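Local coordinates for hypothetical 39.9 kDa protein (Saccharomyces cerevisiae, PDB 2GA8), which acts as an ATP-dependent kinase with a P-loop and could take part in assembling the endoplasmic reticulum membrane, at residues Gly95-Val101 / Val125-Thr130. Sequence-based numbering, arbitrary orientation.
Sequences GLFKDHV and VARGGT
Val125 meets the Phe97 ring at its edge, CG2 lying 3.8 Å from CE2, with the two side chains crossing at about a right angle. The carbonyl of Ala126 reaches the same rim, O standing 3.3 Å from Phe97 CD2 near the ring plane, while also accepting the amide of Gly129 to close a type I beta turn. Arg127 runs alongside residues 100-101: CB packs 3.1 Å from His100 O, and NE donates to Val101 O (2.9 Å), which lies in the guanidinium plane although the donor stands above the carbonyl plane. With CG set between backbone N and carbonyl carbon (chi1 77°) and the chain bent at chi3 (-144°), the arginine carries NH1 on to Asn193 OD1. A methionine here would be likely to leave Val101 O and Asn193 OD1 without the NE and NH1 donors, respectively, at this end of the contact. Leu96 CD2 lies 3.3 Å from Gly128 O, which shares a donating water with Gly95 O. At Gly129, CA comes within 3.1 Å of Gly95 O as a CA-H...O contact; a side chain would clash there. Thr130 N then donates a hydrogen bond to Gly95 O at 2.9 Å. The turn lies in the connection between strands 123-125 and 134-136 of a mixed sheet and packs against the loop between helix 84-92 and strand 109-111, with Met90 touching Phe97 and Thr130, and helix 168-171 against Leu96 and Val101.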
loop_
_atom_site.group_PDB
_atom_site.type_symbol
_atom_site.label_atom_id
_atom_site.label_comp_id
_atom_site.label_asym_id
_atom_site.label_seq_id
_atom_site.Cartn_x
_atom_site.Cartn_y
_atom_site.Cartn_z
ATOM N N GLY A 95 10.861 -19.271 -5.838
ATOM C CA GLY A 95 9.673 -18.555 -5.400
ATOM C C GLY A 95 8.937 -17.813 -6.497
ATOM O O GLY A 95 8.292 -16.794 -6.238
ATOM N N LEU A 96 9.017 -18.329 -7.721
ATOM C CA LEU A 96 8.363 -17.696 -8.858
ATOM C C LEU A 96 7.464 -18.633 -9.661
ATOM O O LEU A 96 7.571 -19.857 -9.565
ATOM C CB LEU A 96 9.420 -17.093 -9.787
ATOM C CG LEU A 96 10.186 -15.873 -9.265
ATOM C CD1 LEU A 96 11.313 -15.524 -10.215
ATOM C CD2 LEU A 96 9.237 -14.700 -9.122
ATOM N N PHE A 97 6.564 -18.030 -10.434
ATOM C CA PHE A 97 5.645 -18.748 -11.312
ATOM C C PHE A 97 6.087 -18.344 -12.720
ATOM O O PHE A 97 5.559 -17.395 -13.301
ATOM C CB PHE A 97 4.198 -18.291 -11.082
ATOM C CG PHE A 97 3.650 -18.638 -9.727
ATOM C CD1 PHE A 97 3.483 -19.965 -9.346
ATOM C CD2 PHE A 97 3.285 -17.635 -8.833
ATOM C CE1 PHE A 97 2.956 -20.290 -8.092
ATOM C CE2 PHE A 97 2.758 -17.947 -7.578
ATOM C CZ PHE A 97 2.594 -19.278 -7.209
ATOM N N LYS A 98 7.066 -19.064 -13.255
ATOM C CA LYS A 98 7.625 -18.772 -14.572
ATOM C C LYS A 98 6.639 -18.415 -15.682
ATOM O O LYS A 98 6.856 -17.452 -16.416
ATOM C CB LYS A 98 8.495 -19.944 -15.037
ATOM C CG LYS A 98 9.269 -19.669 -16.321
ATOM C CD LYS A 98 10.149 -20.851 -16.699
ATOM C CE LYS A 98 11.024 -20.528 -17.899
ATOM N NZ LYS A 98 10.227 -20.106 -19.083
ATOM N N ASP A 99 5.556 -19.176 -15.800
ATOM C CA ASP A 99 4.579 -18.940 -16.860
ATOM C C ASP A 99 3.511 -17.875 -16.605
ATOM O O ASP A 99 2.611 -17.701 -17.428
ATOM C CB ASP A 99 3.880 -20.254 -17.221
ATOM C CG ASP A 99 4.856 -21.343 -17.629
ATOM O OD1 ASP A 99 5.776 -21.054 -18.423
ATOM O OD2 ASP A 99 4.696 -22.493 -17.164
ATOM N N HIS A 100 3.603 -17.150 -15.493
ATOM C CA HIS A 100 2.588 -16.144 -15.192
ATOM C C HIS A 100 3.108 -14.785 -14.735
ATOM O O HIS A 100 2.329 -13.948 -14.290
ATOM C CB HIS A 100 1.630 -16.690 -14.131
ATOM C CG HIS A 100 0.865 -17.898 -14.572
ATOM N ND1 HIS A 100 -0.149 -17.837 -15.503
ATOM C CD2 HIS A 100 0.973 -19.201 -14.219
ATOM C CE1 HIS A 100 -0.632 -19.051 -15.706
ATOM N NE2 HIS A 100 0.032 -19.896 -14.937
ATOM N N VAL A 101 4.410 -14.554 -14.858
ATOM C CA VAL A 101 4.999 -13.292 -14.422
ATOM C C VAL A 101 4.419 -12.024 -15.052
ATOM O O VAL A 101 4.521 -10.944 -14.471
ATOM C CB VAL A 101 6.532 -13.292 -14.629
ATOM C CG1 VAL A 101 7.163 -14.365 -13.762
ATOM C CG2 VAL A 101 6.864 -13.527 -16.096
ATOM N N VAL A 125 0.151 -15.281 -2.454
ATOM C CA VAL A 125 1.032 -14.858 -3.538
ATOM C C VAL A 125 0.306 -14.764 -4.870
ATOM O O VAL A 125 -0.702 -15.434 -5.090
ATOM C CB VAL A 125 2.231 -15.827 -3.721
ATOM C CG1 VAL A 125 3.131 -15.779 -2.500
ATOM C CG2 VAL A 125 1.729 -17.252 -3.955
ATOM N N ALA A 126 0.826 -13.914 -5.748
ATOM C CA ALA A 126 0.253 -13.735 -7.072
ATOM C C ALA A 126 1.361 -13.896 -8.111
ATOM O O ALA A 126 2.307 -14.649 -7.895
ATOM C CB ALA A 126 -0.410 -12.369 -7.189
ATOM N N ARG A 127 1.273 -13.178 -9.223
ATOM C CA ARG A 127 2.270 -13.352 -10.273
ATOM C C ARG A 127 3.711 -13.005 -9.916
ATOM O O ARG A 127 4.629 -13.424 -10.609
ATOM C CB ARG A 127 1.837 -12.612 -11.544
ATOM C CG ARG A 127 2.019 -11.105 -11.560
ATOM C CD ARG A 127 1.480 -10.579 -12.890
ATOM N NE ARG A 127 2.246 -9.457 -13.424
ATOM C CZ ARG A 127 1.908 -8.179 -13.286
ATOM N NH1 ARG A 127 0.807 -7.843 -12.621
ATOM N NH2 ARG A 127 2.664 -7.237 -13.832
ATOM N N GLY A 128 3.910 -12.264 -8.831
ATOM C CA GLY A 128 5.254 -11.898 -8.422
ATOM C C GLY A 128 5.925 -12.967 -7.573
ATOM O O GLY A 128 7.125 -12.905 -7.310
ATOM N N GLY A 129 5.153 -13.953 -7.134
ATOM C CA GLY A 129 5.729 -15.014 -6.328
ATOM C C GLY A 129 5.919 -14.625 -4.877
ATOM O O GLY A 129 5.355 -13.637 -4.408
ATOM N N THR A 130 6.740 -15.390 -4.163
ATOM C CA THR A 130 6.968 -15.137 -2.744
ATOM C C THR A 130 7.548 -13.774 -2.386
ATOM O O THR A 130 7.351 -13.296 -1.269
ATOM C CB THR A 130 7.872 -16.223 -2.128
ATOM O OG1 THR A 130 9.142 -16.217 -2.786
ATOM C CG2 THR A 130 7.230 -17.588 -2.281
HETATM O O HOH W 1 9.182 -14.159 -5.980
#